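Local coordinates for DUF176 (Nitrosomonas europaea, PDB 2OMO), which is probably an oxidoreductase, as a member of the antibiotic biosynthesis monooxygenase family, at residues A[35-43]-A[96-104]; A[43-54]-A[87-96]. One frame throughout, in Å; residues are numbered along the deposited sequence.

Contact 1: A[35-43]-A[96-104]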
loop_
_atom_site.group_PDB
_atom_site.type_symbol
_atom_site.label_atom_id
_atom_site.label_comp_id
_atom_site.label_asym_id
_atom_site.label_seq_id
_atom_site.Cartn_x
_atom_site.Cartn_y
_atom_site.Cartn_z
ATOM N N ASP A 35 15.908 16.951 -8.970
ATOM C CA ASP A 35 17.271 16.511 -9.220
ATOM C C ASP A 35 17.870 15.664 -8.076
ATOM O O ASP A 35 19.110 15.568 -7.931
ATOM C CB ASP A 35 18.148 17.717 -9.549
ATOM C CG ASP A 35 18.257 18.707 -8.393
ATOM O OD1 ASP A 35 17.408 18.725 -7.460
ATOM O OD2 ASP A 35 19.226 19.499 -8.433
ATOM N N LYS A 36 16.979 15.089 -7.265
ATOM C CA LYS A 36 17.349 14.223 -6.140
ATOM C C LYS A 36 16.612 12.883 -6.121
ATOM O O LYS A 36 16.679 12.132 -5.134
ATOM C CB LYS A 36 17.131 14.937 -4.809
ATOM C CG LYS A 36 17.964 16.209 -4.639
ATOM C CD LYS A 36 19.467 15.880 -4.455
ATOM C CE LYS A 36 20.265 17.111 -4.107
ATOM N NZ LYS A 36 20.430 17.987 -5.289
ATOM N N THR A 37 15.967 12.550 -7.226
ATOM C CA THR A 37 15.264 11.250 -7.303
ATOM C C THR A 37 16.186 10.041 -7.115
ATOM O O THR A 37 15.822 9.109 -6.381
ATOM C CB THR A 37 14.395 11.064 -8.564
ATOM O OG1 THR A 37 15.213 11.180 -9.723
ATOM C CG2 THR A 37 13.307 12.121 -8.610
ATOM N N GLU A 38 17.374 10.066 -7.729
ATOM C CA GLU A 38 18.328 8.919 -7.619
ATOM C C GLU A 38 18.893 8.916 -6.214
ATOM O O GLU A 38 19.036 7.865 -5.612
ATOM C CB GLU A 38 19.442 8.964 -8.675
ATOM C CG GLU A 38 18.907 9.091 -10.131
ATOM C CD GLU A 38 17.664 8.270 -10.366
ATOM O OE1 GLU A 38 17.762 7.027 -10.306
ATOM O OE2 GLU A 38 16.568 8.872 -10.611
ATOM N N ALA A 39 19.188 10.111 -5.687
ATOM C CA ALA A 39 19.712 10.238 -4.340
ATOM C C ALA A 39 18.674 9.682 -3.354
ATOM O O ALA A 39 19.008 8.931 -2.419
ATOM C CB ALA A 39 20.036 11.697 -4.025
ATOM N N PHE A 40 17.413 10.037 -3.580
ATOM C CA PHE A 40 16.368 9.589 -2.673
ATOM C C PHE A 40 16.183 8.062 -2.726
ATOM O O PHE A 40 16.047 7.429 -1.656
ATOM C CB PHE A 40 15.054 10.279 -2.973
ATOM C CG PHE A 40 13.906 9.813 -2.081
ATOM C CD1 PHE A 40 13.773 10.333 -0.801
ATOM C CD2 PHE A 40 12.966 8.899 -2.544
ATOM C CE1 PHE A 40 12.683 9.956 0.038
ATOM C CE2 PHE A 40 11.894 8.511 -1.722
ATOM C CZ PHE A 40 11.776 9.035 -0.430
ATOM N N LYS A 41 16.228 7.471 -3.936
ATOM C CA LYS A 41 16.127 6.014 -4.090
ATOM C C LYS A 41 17.219 5.286 -3.344
ATOM O O LYS A 41 16.987 4.259 -2.701
ATOM C CB LYS A 41 16.144 5.584 -5.571
ATOM C CG LYS A 41 14.927 6.109 -6.338
ATOM C CD LYS A 41 14.819 5.551 -7.768
ATOM C CE LYS A 41 16.087 5.547 -8.538
ATOM N NZ LYS A 41 15.801 5.108 -9.938
ATOM N N GLU A 42 18.435 5.832 -3.419
ATOM C CA GLU A 42 19.567 5.150 -2.827
ATOM C C GLU A 42 19.458 5.168 -1.294
ATOM O O GLU A 42 19.726 4.176 -0.630
ATOM C CB GLU A 42 20.853 5.825 -3.327
ATOM C CG GLU A 42 22.132 5.514 -2.590
ATOM C CD GLU A 42 23.304 6.247 -3.299
ATOM O OE1 GLU A 42 23.219 7.494 -3.456
ATOM O OE2 GLU A 42 24.255 5.571 -3.721
ATOM N N ALA A 43 19.105 6.324 -0.749
ATOM C CA ALA A 43 18.929 6.485 0.696
ATOM C C ALA A 43 17.784 5.584 1.182
ATOM O O ALA A 43 17.892 4.944 2.231
ATOM C CB ALA A 43 18.670 7.966 1.046
ATOM N N TRP A 96 17.975 7.934 7.551
ATOM C CA TRP A 96 17.173 8.202 6.388
ATOM C C TRP A 96 16.496 9.576 6.524
ATOM O O TRP A 96 16.636 10.423 5.641
ATOM C CB TRP A 96 16.160 7.062 6.200
ATOM C CG TRP A 96 15.212 7.293 5.079
ATOM C CD1 TRP A 96 15.405 6.963 3.759
ATOM C CD2 TRP A 96 13.930 7.909 5.167
ATOM N NE1 TRP A 96 14.288 7.327 3.024
ATOM C CE2 TRP A 96 13.385 7.939 3.865
ATOM C CE3 TRP A 96 13.187 8.458 6.225
ATOM C CZ2 TRP A 96 12.104 8.466 3.598
ATOM C CZ3 TRP A 96 11.912 8.981 5.963
ATOM C CH2 TRP A 96 11.385 8.979 4.661
ATOM N N ARG A 97 15.783 9.795 7.631
ATOM C CA ARG A 97 15.042 11.025 7.861
ATOM C C ARG A 97 15.951 12.259 7.730
ATOM O O ARG A 97 15.623 13.192 7.003
ATOM C CB ARG A 97 14.377 11.000 9.249
ATOM C CG ARG A 97 13.503 12.198 9.568
ATOM C CD ARG A 97 13.292 12.268 11.069
ATOM N NE ARG A 97 14.579 12.532 11.722
ATOM C CZ ARG A 97 14.792 12.564 13.043
ATOM N NH1 ARG A 97 13.796 12.322 13.891
ATOM N NH2 ARG A 97 16.008 12.842 13.518
ATOM N N ASP A 98 17.093 12.236 8.412
ATOM C CA ASP A 98 18.067 13.341 8.302
ATOM C C ASP A 98 18.617 13.500 6.884
ATOM O O ASP A 98 18.805 14.624 6.418
ATOM C CB ASP A 98 19.220 13.145 9.277
ATOM C CG ASP A 98 18.792 13.253 10.710
ATOM O OD1 ASP A 98 17.600 13.563 10.974
ATOM O OD2 ASP A 98 19.667 13.049 11.588
ATOM N N THR A 99 18.875 12.383 6.213
ATOM C CA THR A 99 19.465 12.399 4.869
ATOM C C THR A 99 18.553 13.009 3.786
ATOM O O THR A 99 19.009 13.858 2.962
ATOM C CB THR A 99 19.951 10.993 4.484
ATOM O OG1 THR A 99 20.915 10.559 5.452
ATOM C CG2 THR A 99 20.638 10.968 3.103
ATOM N N VAL A 100 17.281 12.627 3.811
ATOM C CA VAL A 100 16.382 13.004 2.740
ATOM C C VAL A 100 15.691 14.352 3.037
ATOM O O VAL A 100 15.026 14.914 2.182
ATOM C CB VAL A 100 15.337 11.884 2.445
ATOM C CG1 VAL A 100 16.007 10.525 2.175
ATOM C CG2 VAL A 100 14.327 11.771 3.604
ATOM N N ALA A 101 15.883 14.882 4.248
ATOM C CA ALA A 101 15.149 16.088 4.659
ATOM C C ALA A 101 15.214 17.198 3.571
ATOM O O ALA A 101 14.174 17.738 3.136
ATOM C CB ALA A 101 15.681 16.588 5.992
ATOM N N ASP A 102 16.422 17.468 3.097
ATOM C CA ASP A 102 16.659 18.553 2.159
ATOM C C ASP A 102 16.259 18.223 0.725
ATOM O O ASP A 102 16.295 19.113 -0.148
ATOM C CB ASP A 102 18.124 18.996 2.222
ATOM C CG ASP A 102 18.462 19.671 3.543
ATOM O OD1 ASP A 102 17.551 20.297 4.134
ATOM O OD2 ASP A 102 19.630 19.571 3.979
ATOM N N TRP A 103 15.874 16.964 0.483
ATOM C CA TRP A 103 15.519 16.538 -0.857
ATOM C C TRP A 103 14.020 16.499 -1.052
ATOM O O TRP A 103 13.548 16.263 -2.168
ATOM C CB TRP A 103 16.116 15.172 -1.210
ATOM C CG TRP A 103 17.652 15.050 -1.007
ATOM C CD1 TRP A 103 18.599 16.066 -0.970
ATOM C CD2 TRP A 103 18.373 13.838 -0.798
ATOM N NE1 TRP A 103 19.848 15.540 -0.748
ATOM C CE2 TRP A 103 19.742 14.177 -0.652
ATOM C CE3 TRP A 103 17.998 12.487 -0.727
ATOM C CZ2 TRP A 103 20.735 13.213 -0.426
ATOM C CZ3 TRP A 103 19.001 11.532 -0.503
ATOM C CH2 TRP A 103 20.340 11.901 -0.363
HETATM N N MSE A 104 13.255 16.731 0.017
HETATM C CA MSE A 104 11.773 16.765 -0.091
HETATM C C MSE A 104 11.323 18.036 -0.793
HETATM O O MSE A 104 11.806 19.150 -0.471
HETATM C CB MSE A 104 11.120 16.699 1.293
HETATM C CG MSE A 104 11.576 15.515 2.099
HETATM SE SE MSE A 104 11.081 13.835 1.190
HETATM C CE MSE A 104 12.679 13.512 0.293
#
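W103 turns its indole against K36 and A39 because its CG stands opposite the carbonyl carbon (chi1 -53°), and F40, with CG opposite the backbone N (chi1 178°), directs its phenyl ring toward V100, M104 and W96. These two aromatic groups do most of the work in joining helix 37-43 to segment 96-104. The start of helix 37-51 is thereby packed on the C-terminal part of helix 91-100, on the same side of the sheet; the pieces 37-43 and 96-100 run almost exactly antiparallel, with axes 10.3 Å apart.

The W103 indole is a flat plate covered on both sides. Over one face sit two CH-pi contacts: A39 CB lies 3.7 Å from the centroid of the six-membered ring, and K36 CD lies 3.8 Å from that of the five-membered ring. The lysine chain crosses the indole at about a right angle, bending at chi2 as it goes. T99 O and V100 CA, from the indole's own segment, cover the opposite face. W103 CZ3 comes within 3.2 Å of A39 O, while A43 CB approaches the indole at its edge.

Deeper in, F40 is met by several apolar groups. F40 CD1 lies 3.5 Å from CE of selenomethionine M104, whose SE adds an oblique Met-aromatic contact. V100 CG1 approaches F40 CD1 at 3.7 Å and bridges to A43 CB, while F40 CE1 meets W96 CZ2 at 3.9 Å. F72, from strand 71-78, adds another ring to F40.

The pairing thus illustrates helices joined through aromatic and aliphatic carbon. The main polar side-chain groups look elsewhere, W96 NE1 to T44 and T99 OG1 to T95 O, so here cohesion rests on shape and ring-face contacts, without directional bonds between the segments.

Contact 2: A[43-54]-A[87-96]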
loop_
_atom_site.group_PDB
_atom_site.type_symbol
_atom_site.label_atom_id
_atom_site.label_comp_id
_atom_site.label_asym_id
_atom_site.label_seq_id
_atom_site.Cartn_x
_atom_site.Cartn_y
_atom_site.Cartn_z
ATOM N N ALA A 43 19.105 6.324 -0.749
ATOM C CA ALA A 43 18.929 6.485 0.696
ATOM C C ALA A 43 17.784 5.584 1.182
ATOM O O ALA A 43 17.892 4.944 2.231
ATOM C CB ALA A 43 18.670 7.966 1.046
ATOM N N THR A 44 16.712 5.503 0.390
ATOM C CA THR A 44 15.552 4.707 0.789
ATOM C C THR A 44 15.845 3.197 0.657
ATOM O O THR A 44 15.294 2.386 1.419
ATOM C CB THR A 44 14.284 5.149 0.004
ATOM O OG1 THR A 44 14.128 6.560 0.163
ATOM C CG2 THR A 44 13.039 4.419 0.504
ATOM N N ARG A 45 16.749 2.819 -0.245
ATOM C CA ARG A 45 17.183 1.418 -0.367
ATOM C C ARG A 45 17.740 0.937 0.978
ATOM O O ARG A 45 17.426 -0.162 1.450
ATOM C CB ARG A 45 18.251 1.278 -1.478
ATOM C CG ARG A 45 18.783 -0.150 -1.677
ATOM C CD ARG A 45 19.908 -0.185 -2.725
ATOM N NE ARG A 45 21.003 -1.071 -2.344
ATOM C CZ ARG A 45 22.274 -0.690 -2.189
ATOM N NH1 ARG A 45 23.201 -1.573 -1.846
ATOM N NH2 ARG A 45 22.629 0.577 -2.381
HETATM N N MSE A 46 18.597 1.768 1.580
HETATM C CA MSE A 46 19.246 1.446 2.832
HETATM C C MSE A 46 18.226 1.283 3.939
HETATM O O MSE A 46 18.328 0.358 4.767
HETATM C CB MSE A 46 20.230 2.561 3.199
HETATM C CG MSE A 46 21.101 2.953 2.034
HETATM SE SE MSE A 46 22.461 1.619 1.707
HETATM C CE MSE A 46 21.542 0.362 0.560
ATOM N N ASN A 47 17.261 2.204 3.982
ATOM C CA ASN A 47 16.148 2.133 4.945
ATOM C C ASN A 47 15.359 0.807 4.772
ATOM O O ASN A 47 15.152 0.066 5.730
ATOM C CB ASN A 47 15.256 3.373 4.724
ATOM C CG ASN A 47 14.147 3.547 5.794
ATOM O OD1 ASN A 47 14.050 2.780 6.719
ATOM N ND2 ASN A 47 13.310 4.587 5.629
ATOM N N HIS A 48 14.978 0.496 3.531
ATOM C CA HIS A 48 14.257 -0.737 3.182
ATOM C C HIS A 48 15.027 -1.986 3.659
ATOM O O HIS A 48 14.447 -2.847 4.313
ATOM C CB HIS A 48 14.079 -0.843 1.668
ATOM C CG HIS A 48 13.699 -2.224 1.196
ATOM N ND1 HIS A 48 12.395 -2.691 1.231
ATOM C CD2 HIS A 48 14.450 -3.228 0.682
ATOM C CE1 HIS A 48 12.365 -3.924 0.741
ATOM N NE2 HIS A 48 13.599 -4.277 0.414
ATOM N N GLU A 49 16.320 -2.066 3.321
ATOM C CA GLU A 49 17.159 -3.251 3.604
ATOM C C GLU A 49 17.208 -3.559 5.083
ATOM O O GLU A 49 17.209 -4.715 5.459
ATOM C CB GLU A 49 18.579 -3.087 3.034
ATOM C CG GLU A 49 18.582 -3.131 1.485
ATOM C CD GLU A 49 19.957 -2.936 0.853
ATOM O OE1 GLU A 49 20.942 -2.665 1.569
ATOM O OE2 GLU A 49 20.042 -3.065 -0.390
ATOM N N GLN A 50 17.233 -2.527 5.920
ATOM C CA GLN A 50 17.258 -2.716 7.354
ATOM C C GLN A 50 15.840 -2.921 7.901
ATOM O O GLN A 50 15.640 -3.649 8.850
ATOM C CB GLN A 50 17.922 -1.527 8.054
ATOM C CG GLN A 50 19.427 -1.389 7.764
ATOM C CD GLN A 50 20.183 -2.676 8.042
ATOM O OE1 GLN A 50 20.045 -3.285 9.115
ATOM N NE2 GLN A 50 20.994 -3.107 7.070
ATOM N N SER A 51 14.872 -2.243 7.328
ATOM C CA SER A 51 13.526 -2.243 7.884
ATOM C C SER A 51 12.860 -3.599 7.711
ATOM O O SER A 51 12.114 -4.028 8.598
ATOM C CB SER A 51 12.692 -1.101 7.309
ATOM O OG SER A 51 13.144 0.149 7.809
ATOM N N ILE A 52 13.150 -4.290 6.615
ATOM C CA ILE A 52 12.576 -5.635 6.403
ATOM C C ILE A 52 13.071 -6.701 7.387
ATOM O O ILE A 52 12.508 -7.797 7.450
ATOM C CB ILE A 52 12.662 -6.139 4.945
ATOM C CG1 ILE A 52 14.119 -6.337 4.477
ATOM C CG2 ILE A 52 11.854 -5.175 4.043
ATOM C CD1 ILE A 52 14.259 -7.055 3.164
ATOM N N ARG A 53 14.123 -6.346 8.121
ATOM C CA ARG A 53 14.709 -7.176 9.157
ATOM C C ARG A 53 14.168 -6.826 10.543
ATOM O O ARG A 53 14.543 -7.460 11.540
ATOM C CB ARG A 53 16.220 -6.975 9.129
ATOM C CG ARG A 53 16.852 -7.357 7.796
ATOM C CD ARG A 53 18.352 -7.096 7.796
ATOM N NE ARG A 53 18.980 -7.726 8.950
ATOM C CZ ARG A 53 19.427 -8.983 8.988
ATOM N NH1 ARG A 53 19.352 -9.772 7.917
ATOM N NH2 ARG A 53 19.963 -9.454 10.103
ATOM N N GLU A 54 13.313 -5.817 10.638
ATOM C CA GLU A 54 12.759 -5.425 11.937
ATOM C C GLU A 54 11.736 -6.466 12.385
ATOM O O GLU A 54 10.977 -7.009 11.554
ATOM C CB GLU A 54 12.083 -4.059 11.900
ATOM C CG GLU A 54 12.989 -2.863 11.685
ATOM C CD GLU A 54 12.220 -1.590 11.437
ATOM O OE1 GLU A 54 11.022 -1.500 11.828
ATOM O OE2 GLU A 54 12.799 -0.663 10.837
ATOM N N HIS A 87 10.009 1.252 14.742
ATOM C CA HIS A 87 10.722 1.666 13.541
ATOM C C HIS A 87 11.322 3.065 13.664
ATOM O O HIS A 87 12.412 3.302 13.174
ATOM C CB HIS A 87 9.789 1.647 12.325
ATOM C CG HIS A 87 10.390 2.210 11.071
ATOM N ND1 HIS A 87 11.382 1.575 10.363
ATOM C CD2 HIS A 87 10.071 3.318 10.351
ATOM C CE1 HIS A 87 11.709 2.297 9.305
ATOM N NE2 HIS A 87 10.916 3.354 9.263
ATOM N N LYS A 88 10.611 3.999 14.287
ATOM C CA LYS A 88 11.066 5.389 14.303
ATOM C C LYS A 88 12.217 5.620 15.293
ATOM O O LYS A 88 12.807 6.708 15.332
ATOM C CB LYS A 88 9.901 6.360 14.538
ATOM C CG LYS A 88 8.952 6.454 13.318
ATOM C CD LYS A 88 8.144 7.777 13.315
ATOM C CE LYS A 88 6.814 7.652 12.567
ATOM N NZ LYS A 88 6.161 9.004 12.305
ATOM N N GLU A 89 12.549 4.552 16.018
ATOM C CA GLU A 89 13.603 4.518 17.031
ATOM C C GLU A 89 14.922 4.016 16.444
ATOM O O GLU A 89 16.001 4.175 17.046
ATOM C CB GLU A 89 13.196 3.590 18.185
ATOM C CG GLU A 89 12.279 4.200 19.236
ATOM C CD GLU A 89 12.356 3.447 20.562
ATOM O OE1 GLU A 89 13.045 3.936 21.494
ATOM O OE2 GLU A 89 11.747 2.356 20.666
ATOM N N THR A 90 14.842 3.391 15.278
ATOM C CA THR A 90 16.005 2.721 14.712
ATOM C C THR A 90 16.993 3.741 14.131
ATOM O O THR A 90 16.583 4.848 13.693
ATOM C CB THR A 90 15.598 1.662 13.647
ATOM O OG1 THR A 90 15.140 2.322 12.463
ATOM C CG2 THR A 90 14.482 0.772 14.174
ATOM N N ALA A 91 18.287 3.381 14.160
ATOM C CA ALA A 91 19.333 4.232 13.567
ATOM C C ALA A 91 19.091 4.473 12.057
ATOM O O ALA A 91 19.270 5.589 11.565
ATOM C CB ALA A 91 20.701 3.639 13.787
ATOM N N HIS A 92 18.668 3.424 11.345
ATOM C CA HIS A 92 18.481 3.508 9.885
ATOM C C HIS A 92 17.326 4.427 9.546
ATOM O O HIS A 92 17.425 5.199 8.588
ATOM C CB HIS A 92 18.355 2.134 9.202
ATOM C CG HIS A 92 17.193 1.312 9.673
ATOM N ND1 HIS A 92 17.260 0.453 10.756
ATOM C CD2 HIS A 92 15.953 1.163 9.154
ATOM C CE1 HIS A 92 16.101 -0.168 10.893
ATOM N NE2 HIS A 92 15.288 0.255 9.943
ATOM N N TYR A 93 16.255 4.402 10.353
ATOM C CA TYR A 93 15.218 5.422 10.177
ATOM C C TYR A 93 15.747 6.851 10.360
ATOM O O TYR A 93 15.508 7.734 9.541
ATOM C CB TYR A 93 14.005 5.195 11.097
ATOM C CG TYR A 93 13.075 6.402 11.075
ATOM C CD1 TYR A 93 12.317 6.711 9.933
ATOM C CD2 TYR A 93 13.006 7.269 12.169
ATOM C CE1 TYR A 93 11.482 7.842 9.914
ATOM C CE2 TYR A 93 12.185 8.386 12.164
ATOM C CZ TYR A 93 11.430 8.663 11.036
ATOM O OH TYR A 93 10.649 9.778 11.072
ATOM N N LEU A 94 16.408 7.073 11.488
ATOM C CA LEU A 94 16.923 8.386 11.855
ATOM C C LEU A 94 17.909 8.893 10.815
ATOM O O LEU A 94 17.871 10.076 10.445
ATOM C CB LEU A 94 17.554 8.343 13.264
ATOM C CG LEU A 94 16.531 7.998 14.390
ATOM C CD1 LEU A 94 17.246 7.614 15.698
ATOM C CD2 LEU A 94 15.453 9.076 14.643
ATOM N N THR A 95 18.776 8.001 10.333
ATOM C CA THR A 95 19.693 8.313 9.239
ATOM C C THR A 95 18.954 8.741 7.957
ATOM O O THR A 95 19.279 9.760 7.353
ATOM C CB THR A 95 20.633 7.115 8.957
ATOM O OG1 THR A 95 21.493 6.916 10.094
ATOM C CG2 THR A 95 21.485 7.363 7.711
ATOM N N TRP A 96 17.975 7.934 7.551
ATOM C CA TRP A 96 17.173 8.202 6.388
ATOM C C TRP A 96 16.496 9.576 6.524
ATOM O O TRP A 96 16.636 10.423 5.641
ATOM C CB TRP A 96 16.160 7.062 6.200
ATOM C CG TRP A 96 15.212 7.293 5.079
ATOM C CD1 TRP A 96 15.405 6.963 3.759
ATOM C CD2 TRP A 96 13.930 7.909 5.167
ATOM N NE1 TRP A 96 14.288 7.327 3.024
ATOM C CE2 TRP A 96 13.385 7.939 3.865
ATOM C CE3 TRP A 96 13.187 8.458 6.225
ATOM C CZ2 TRP A 96 12.104 8.466 3.598
ATOM C CZ3 TRP A 96 11.912 8.981 5.963
ATOM C CH2 TRP A 96 11.385 8.979 4.661
HETATM O O HOH W 1 10.720 5.256 7.046
#
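H87 ND1 donates to E54 OE2 at 2.7 Å, nearly straight (167°) and in the imidazole plane, using the syn lone pair of that oxygen. H92 NE2 reaches the same E54 OE2 at 2.8 Å from the anti side. Its single N-H is shared between this oxygen and S51 OG, 3.0 Å from H92 NE2, which agrees with the bent approach to E54 (141°). One carboxylate oxygen therefore joins two histidines, and Y78 OH bonds to the other, OE1. A separate bond closes the far end, where W96 NE1 donates to T44 OG1 at 3.0 Å, in the indole plane; T44 OG1 is bonded in addition to F40 O.

Water extends the network. A single molecule accepts from N47 ND2 at 3.0 Å and is hydrogen-bonded to H87 NE2, so both nitrogens of that imidazole have partners.

Ring-face packing holds the flat groups in place. CG of H92 lies between the backbone N and the carbonyl carbon (chi1 61°), which sets the imidazole between Q50 CB, in a CH-pi contact 3.3 Å from the ring centroid, and T90 OG1 over the opposite face. T90 is also the N-cap of helix 91-96, its hydroxyl accepting from Y93 N. N47 lays its amide nitrogen over the W96 indole, N47 ND2 to W96 CG being 3.4 Å, with OD1 directed toward the edges of both imidazoles.

F60, on strand 57-65, meets H87, N47 and S51 from the sheet. The chemistry implies a buried polar junction of fixed geometry: two histidine N-H groups, on the syn and anti lone pairs of E54 OE2, should restrict the rotation of the carboxylate, and the covered faces of H92 probably help to keep its NE2 directed at E54 and S51.

How the contacts relate
Contacts 1 and 2 are neighbouring parts of the antiparallel packing of helix 37-51 on helix 91-100, each extended by residues outside those ranges, and their centres lie about 13 Å apart. They share A43 and W96, where the packing changes character: contact 1 is mainly apolar, whereas contact 2 is built on hydrogen bonds. The short-segment axes approach to 9.2 Å in contact 2 against 10.3 Å in contact 1. Contact 2 also lies deeper, its centre about 9 Å from that of the chain, compared with 13 Å for contact 1. Both stand against the four-stranded antiparallel sheet, an arrangement consistent with the ferredoxin-like fold of this family; no ligand fixes the active site here.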